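Local atomic coordinates of protein-tyrosine-phosphatase AMSI (Erwinia amylovora, PDB entry 4D74), a protein that probably acts as a low molecular weight protein-tyrosine phosphatase, removing phosphate from tyrosines, and may be required for production of the virulence exopolysaccharide amylovoran. Residues A59-A71 and L86-M98. The protein carries 1 engineered substitution. Residues are numbered along the deposited sequence; the frame is centred on the assembly and turned at random.
Sequences ASAGLKAMVGGSA and LQDHVAQQLTADM. With SO4 (sulfate ion), chain D.
Q92 and Q93 grip the end of strand 57-62 and the loop after it, at the outer edge of the parallel sheet of the low molecular weight phosphatase fold. The backbones join in a single bridge: G62 N donates to Q92 O (2.9 Å) and L94 N to G62 O. The other side of this strand pairs with strand 30-35, which ends in C35, the probable nucleophile.

Although the CB of Q92 points away from the strand, its chain, extended beyond CG, runs alongside until NE2 meets S60 O at 2.9 Å; S60 O lies in the plane of the Q92 amide, and the N-H points almost straight at it (174°), though NE2 stands somewhat tilted from the carbonyl plane. Q93 reaches back over the loop, CG anti to its backbone N (chi1 177°) and the chain bent at chi2 (60°). A primary amide suits this place because it both gives and accepts: OE1 takes A65 N, while NE2 donates to L63 O from above the carbonyl plane and to L94 O on a lone pair, which fixes the amide's rotation.

Apolar contacts accompany these bonds: the small CB of A61 sits against L94 CD1 and the sulfur of M98, and L63 and L94 lie side by side, CD2 to CD2, beside helix 111-119. Further along, the type II turn M66-G69 has glycine at G68, whose positive phi suits that residue; G68 N donates to A91 O and G69 O accepts from A91 N (2.8 Å), while A91 CB, a compact methyl, comes close to M66 O (3.2 Å).

The H89 ring meets S60 OG and A71 N at its edge, and its NE2 bonds to N38 O; S60 OG bonds to E46 and N38. Beyond it, one water accepts from A71 N (2.9 Å) and donates to L86 O (2.7 Å).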
ATOM      1  N   ALA A  59      12.464  15.309   4.471  1.00 17.38           N
ATOM      2  CA  ALA A  59      12.255  15.992   5.770  1.00 17.16           C
ATOM      3  C   ALA A  59      11.219  15.233   6.591  1.00 16.14           C
ATOM      4  O   ALA A  59      10.667  14.212   6.127  1.00 15.84           O
ATOM      5  CB  ALA A  59      11.743  17.402   5.529  1.00 18.99           C
ATOM      6  N   SER A  60      10.956  15.725   7.795  1.00 15.35           N
ATOM      7  CA  SER A  60       9.971  15.108   8.639  1.00 15.05           C
ATOM      8  C   SER A  60       9.253  16.178   9.428  1.00 14.77           C
ATOM      9  O   SER A  60       9.730  17.316   9.529  1.00 16.68           O
ATOM     10  CB  SER A  60      10.602  14.079   9.570  1.00 16.14           C
ATOM     11  OG  SER A  60      11.576  14.629  10.463  1.00 16.43           O
ATOM     12  N   ALA A  61       8.083  15.828   9.935  1.00 15.45           N
ATOM     13  CA  ALA A  61       7.295  16.770  10.699  1.00 15.18           C
ATOM     14  C   ALA A  61       6.372  16.009  11.600  1.00 16.52           C
ATOM     15  O   ALA A  61       6.179  14.800  11.431  1.00 16.76           O
ATOM     16  CB  ALA A  61       6.504  17.661   9.790  1.00 16.28           C
ATOM     17  N   GLY A  62       5.793  16.711  12.573  1.00 16.24           N
ATOM     18  CA  GLY A  62       4.940  16.049  13.534  1.00 16.03           C
ATOM     19  C   GLY A  62       3.546  16.628  13.505  1.00 16.74           C
ATOM     20  O   GLY A  62       3.351  17.846  13.442  1.00 17.29           O
ATOM     21  N   LEU A  63       2.569  15.754  13.668  1.00 17.05           N
ATOM     22  CA  LEU A  63       1.157  16.170  13.799  1.00 17.97           C
ATOM     23  C   LEU A  63       0.893  17.034  15.033  1.00 17.03           C
ATOM     24  O   LEU A  63       0.020  17.923  15.022  1.00 19.44           O
ATOM     25  CB  LEU A  63       0.266  14.924  13.833  1.00 20.09           C
ATOM     26  CG  LEU A  63       0.226  14.244  12.465  1.00 22.46           C
ATOM     27  CD1 LEU A  63      -0.179  12.788  12.569  1.00 24.59           C
ATOM     28  CD2 LEU A  63      -0.694  15.005  11.547  1.00 22.54           C
ATOM     29  N   LYS A  64       1.665  16.812  16.096  1.00 17.51           N
ATOM     30  CA  LYS A  64       1.656  17.760  17.222  1.00 18.42           C
ATOM     31  C   LYS A  64       3.043  17.774  17.831  1.00 17.47           C
ATOM     32  O   LYS A  64       3.321  17.150  18.830  1.00 20.06           O
ATOM     33  CB  LYS A  64       0.587  17.430  18.255  1.00 19.15           C
ATOM     34  CG  LYS A  64       0.280  18.615  19.134  1.00 20.20           C
ATOM     35  CD  LYS A  64      -0.570  19.665  18.458  1.00 22.99           C
ATOM     36  CE  LYS A  64      -0.731  20.862  19.390  1.00 26.70           C
ATOM     37  NZ  LYS A  64      -1.569  21.912  18.789  1.00 33.51           N
ATOM     38  N   ALA A  65       3.944  18.464  17.152  1.00 16.27           N
ATOM     39  CA  ALA A  65       5.334  18.329  17.379  1.00 16.90           C
ATOM     40  C   ALA A  65       5.842  18.969  18.677  1.00 15.33           C
ATOM     41  O   ALA A  65       5.284  19.979  19.143  1.00 17.24           O
ATOM     42  CB  ALA A  65       6.115  18.919  16.201  1.00 18.28           C
ATOM     43  N   MET A  66       6.912  18.407  19.175  1.00 16.27           N
ATOM     44  CA  MET A  66       7.717  19.012  20.272  1.00 16.01           C
ATOM     45  C   MET A  66       8.656  20.006  19.624  1.00 15.93           C
ATOM     46  O   MET A  66       9.841  19.744  19.479  1.00 16.76           O
ATOM     47  CB  MET A  66       8.457  17.912  20.999  1.00 18.34           C
ATOM     48  CG  MET A  66       7.552  16.905  21.668  1.00 19.36           C
ATOM     49  SD  MET A  66       6.587  17.600  23.039  1.00 21.80           S
ATOM     50  CE  MET A  66       7.912  18.351  24.000  1.00 24.80           C
ATOM     51  N   VAL A  67       8.079  21.120  19.215  1.00 16.27           N
ATOM     52  CA  VAL A  67       8.733  22.056  18.289  1.00 16.85           C
ATOM     53  C   VAL A  67      10.062  22.472  18.895  1.00 17.86           C
ATOM     54  O   VAL A  67      10.124  22.880  20.077  1.00 17.45           O
ATOM     55  CB  VAL A  67       7.852  23.265  17.967  1.00 16.46           C
ATOM     56  CG1 VAL A  67       8.623  24.258  17.101  1.00 17.44           C
ATOM     57  CG2 VAL A  67       6.556  22.842  17.262  1.00 16.86           C
ATOM     58  N   GLY A  68      11.128  22.416  18.098  1.00 17.06           N
ATOM     59  CA  GLY A  68      12.481  22.708  18.558  1.00 17.52           C
ATOM     60  C   GLY A  68      13.296  21.575  19.126  1.00 19.49           C
ATOM     61  O   GLY A  68      14.539  21.668  19.283  1.00 21.29           O
ATOM     62  N   GLY A  69      12.631  20.452  19.448  1.00 18.80           N
ATOM     63  CA  GLY A  69      13.304  19.360  20.083  1.00 19.21           C
ATOM     64  C   GLY A  69      14.269  18.651  19.143  1.00 18.83           C
ATOM     65  O   GLY A  69      14.030  18.572  17.945  1.00 19.56           O
ATOM     66  N   SER A  70      15.316  18.119  19.714  1.00 20.43           N
ATOM     67  CA  SER A  70      16.275  17.254  19.006  1.00 21.06           C
ATOM     68  C   SER A  70      15.715  15.847  19.000  1.00 20.22           C
ATOM     69  O   SER A  70      14.677  15.558  19.628  1.00 20.70           O
ATOM     70  CB  SER A  70      17.650  17.316  19.682  1.00 23.68           C
ATOM     71  OG  SER A  70      17.610  16.778  20.987  1.00 26.49           O
ATOM     72  N   ALA A  71      16.387  14.940  18.284  1.00 20.56           N
ATOM     73  CA  ALA A  71      15.940  13.577  18.244  1.00 21.79           C
ATOM     74  C   ALA A  71      16.045  12.952  19.640  1.00 23.05           C
ATOM     75  O   ALA A  71      16.931  13.299  20.448  1.00 23.62           O
ATOM     76  CB  ALA A  71      16.740  12.780  17.222  1.00 24.36           C
ATOM     77  N   LEU A  86      21.349  11.086  13.604  1.00 22.79           N
ATOM     78  CA  LEU A  86      20.168  11.921  13.765  1.00 21.81           C
ATOM     79  C   LEU A  86      20.530  13.329  14.228  1.00 23.72           C
ATOM     80  O   LEU A  86      19.681  14.084  14.706  1.00 22.09           O
ATOM     81  CB  LEU A  86      19.200  11.294  14.783  1.00 21.78           C
ATOM     82  CG  LEU A  86      18.781   9.844  14.568  1.00 21.35           C
ATOM     83  CD1 LEU A  86      17.634   9.473  15.530  1.00 22.22           C
ATOM     84  CD2 LEU A  86      18.382   9.585  13.129  1.00 20.97           C
ATOM     85  N   GLN A  87      21.804  13.669  14.084  1.00 23.59           N
ATOM     86  CA  GLN A  87      22.291  14.980  14.519  1.00 25.90           C
ATOM     87  C   GLN A  87      21.638  16.136  13.835  1.00 25.05           C
ATOM     88  O   GLN A  87      21.287  16.093  12.662  1.00 23.57           O
ATOM     89  CB  GLN A  87      23.789  15.085  14.242  1.00 30.17           C
ATOM     90  CG  GLN A  87      24.669  14.996  15.453  1.00 37.30           C
ATOM     91  CD  GLN A  87      26.056  15.551  15.118  1.00 41.58           C
ATOM     92  OE1 GLN A  87      26.784  14.935  14.355  1.00 42.30           O
ATOM     93  NE2 GLN A  87      26.392  16.742  15.636  1.00 44.44           N
ATOM     94  N   ASP A  88      21.513  17.227  14.601  1.00 27.16           N
ATOM     95  CA  ASP A  88      20.944  18.477  14.146  1.00 27.52           C
ATOM     96  C   ASP A  88      19.534  18.358  13.616  1.00 22.82           C
ATOM     97  O   ASP A  88      19.143  18.998  12.666  1.00 26.76           O
ATOM     98  CB  ASP A  88      21.904  19.213  13.226  1.00 32.59           C
ATOM     99  CG  ASP A  88      23.183  19.658  13.990  1.00 39.97           C
ATOM    100  OD1 ASP A  88      23.068  20.331  15.072  1.00 41.75           O
ATOM    101  OD2 ASP A  88      24.289  19.267  13.549  1.00 46.09           O
ATOM    102  N   HIS A  89      18.773  17.502  14.269  1.00 21.59           N
ATOM    103  CA  HIS A  89      17.362  17.428  13.993  1.00 20.13           C
ATOM    104  C   HIS A  89      16.663  18.484  14.805  1.00 18.97           C
ATOM    105  O   HIS A  89      16.984  18.644  15.976  1.00 19.99           O
ATOM    106  CB  HIS A  89      16.825  16.071  14.379  1.00 19.65           C
ATOM    107  CG  HIS A  89      15.351  15.977  14.195  1.00 19.23           C
ATOM    108  ND1 HIS A  89      14.768  15.971  12.951  1.00 18.81           N
ATOM    109  CD2 HIS A  89      14.339  15.930  15.091  1.00 20.46           C
ATOM    110  CE1 HIS A  89      13.451  15.976  13.090  1.00 19.21           C
ATOM    111  NE2 HIS A  89      13.170  15.915  14.385  1.00 19.51           N
ATOM    112  N   VAL A  90      15.732  19.185  14.184  1.00 17.69           N
ATOM    113  CA  VAL A  90      14.903  20.192  14.870  1.00 18.24           C
ATOM    114  C   VAL A  90      13.431  19.880  14.565  1.00 17.20           C
ATOM    115  O   VAL A  90      12.959  19.988  13.412  1.00 18.30           O
ATOM    116  CB  VAL A  90      15.264  21.620  14.423  1.00 19.52           C
ATOM    117  CG1 VAL A  90      14.425  22.647  15.172  1.00 20.69           C
ATOM    118  CG2 VAL A  90      16.767  21.866  14.667  1.00 20.59           C
ATOM    119  N   ALA A  91      12.703  19.453  15.599  1.00 16.98           N
ATOM    120  CA  ALA A  91      11.337  19.063  15.395  1.00 16.50           C
ATOM    121  C   ALA A  91      10.483  20.226  14.930  1.00 16.98           C
ATOM    122  O   ALA A  91      10.654  21.361  15.363  1.00 17.29           O
ATOM    123  CB  ALA A  91      10.788  18.443  16.671  1.00 16.84           C
ATOM    124  N   GLN A  92       9.581  19.952  13.976  1.00 15.76           N
ATOM    125  CA  GLN A  92       8.705  20.955  13.430  1.00 15.96           C
ATOM    126  C   GLN A  92       7.267  20.463  13.298  1.00 16.03           C
ATOM    127  O   GLN A  92       7.035  19.290  13.024  1.00 17.12           O
ATOM    128  CB  GLN A  92       9.264  21.443  12.072  1.00 18.19           C
ATOM    129  CG  GLN A  92       9.207  20.427  10.953  1.00 20.22           C
ATOM    130  CD  GLN A  92       9.735  20.969   9.635  1.00 23.62           C
ATOM    131  OE1 GLN A  92       9.841  22.188   9.416  1.00 25.24           O
ATOM    132  NE2 GLN A  92      10.069  20.042   8.731  1.00 22.82           N
ATOM    133  N   GLN A  93       6.329  21.380  13.436  1.00 16.55           N
ATOM    134  CA  GLN A  93       4.930  21.104  13.245  1.00 16.73           C
ATOM    135  C   GLN A  93       4.539  20.966  11.792  1.00 17.42           C
ATOM    136  O   GLN A  93       4.908  21.798  10.972  1.00 18.32           O
ATOM    137  CB  GLN A  93       4.093  22.239  13.869  1.00 17.43           C
ATOM    138  CG  GLN A  93       2.604  22.119  13.679  1.00 17.08           C
ATOM    139  CD  GLN A  93       2.010  20.868  14.282  1.00 17.86           C
ATOM    140  OE1 GLN A  93       2.357  20.495  15.408  1.00 19.19           O
ATOM    141  NE2 GLN A  93       1.120  20.226  13.553  1.00 19.25           N
ATOM    142  N   LEU A  94       3.795  19.906  11.481  1.00 17.22           N
ATOM    143  CA  LEU A  94       3.248  19.721  10.128  1.00 17.41           C
ATOM    144  C   LEU A  94       2.240  20.814   9.792  1.00 18.95           C
ATOM    145  O   LEU A  94       1.334  21.070  10.561  1.00 19.47           O
ATOM    146  CB  LEU A  94       2.498  18.401  10.017  1.00 18.18           C
ATOM    147  CG  LEU A  94       2.017  18.069   8.595  1.00 18.05           C
ATOM    148  CD1 LEU A  94       3.145  17.874   7.595  1.00 19.93           C
ATOM    149  CD2 LEU A  94       1.190  16.784   8.654  1.00 20.20           C
ATOM    150  N   THR A  95       2.407  21.410   8.609  1.00 18.86           N
ATOM    151  CA  THR A  95       1.505  22.416   8.095  1.00 20.20           C
ATOM    152  C   THR A  95       0.892  21.953   6.770  1.00 20.55           C
ATOM    153  O   THR A  95       1.404  21.029   6.109  1.00 21.23           O
ATOM    154  CB  THR A  95       2.230  23.736   7.855  1.00 21.50           C
ATOM    155  OG1 THR A  95       3.177  23.571   6.812  1.00 22.63           O
ATOM    156  CG2 THR A  95       2.917  24.229   9.097  1.00 22.98           C
ATOM    157  N   ALA A  96      -0.205  22.598   6.393  1.00 20.73           N
ATOM    158  CA  ALA A  96      -0.845  22.313   5.120  1.00 20.73           C
ATOM    159  C   ALA A  96       0.084  22.565   3.929  1.00 21.65           C
ATOM    160  O   ALA A  96       0.115  21.780   2.971  1.00 21.48           O
ATOM    161  CB  ALA A  96      -2.155  23.081   4.966  1.00 21.21           C
ATOM    162  N   ASP A  97       0.858  23.644   4.017  1.00 21.85           N
ATOM    163  CA  ASP A  97       1.858  23.931   3.006  1.00 23.70           C
ATOM    164  C   ASP A  97       2.887  22.827   2.838  1.00 22.93           C
ATOM    165  O   ASP A  97       3.249  22.506   1.718  1.00 23.01           O
ATOM    166  CB  ASP A  97       2.613  25.241   3.319  1.00 25.92           C
ATOM    167  CG  ASP A  97       1.725  26.461   3.306  1.00 30.40           C
ATOM    168  OD1 ASP A  97       0.634  26.421   2.688  1.00 34.96           O
ATOM    169  OD2 ASP A  97       2.132  27.489   3.925  1.00 31.04           O
ATOM    170  N   MET A  98       3.401  22.258   3.943  1.00 19.71           N
ATOM    171  CA  MET A  98       4.379  21.170   3.834  1.00 20.87           C
ATOM    172  C   MET A  98       3.742  19.998   3.095  1.00 19.85           C
ATOM    173  O   MET A  98       4.396  19.333   2.279  1.00 20.31           O
ATOM    174  CB  MET A  98       4.831  20.663   5.210  1.00 21.42           C
ATOM    175  CG  MET A  98       5.733  21.594   5.956  1.00 23.73           C
ATOM    176  SD  MET A  98       5.960  20.896   7.620  1.00 25.91           S
ATOM    177  CE  MET A  98       6.620  22.396   8.318  1.00 28.50           C
TER
HETATM  178  S   SO4 D1147      21.653  17.259  18.103  1.00 48.87           S
HETATM  179  O1  SO4 D1147      22.725  17.507  17.094  1.00 50.98           O
HETATM  180  O2  SO4 D1147      21.858  15.924  18.745  1.00 44.52           O
HETATM  181  O3  SO4 D1147      20.334  17.489  17.435  1.00 53.55           O
HETATM  182  O4  SO4 D1147      21.759  18.283  19.152  1.00 59.70           O
HETATM  183  O   HOH W   1      18.991  15.375  16.982  1.00 22.18           O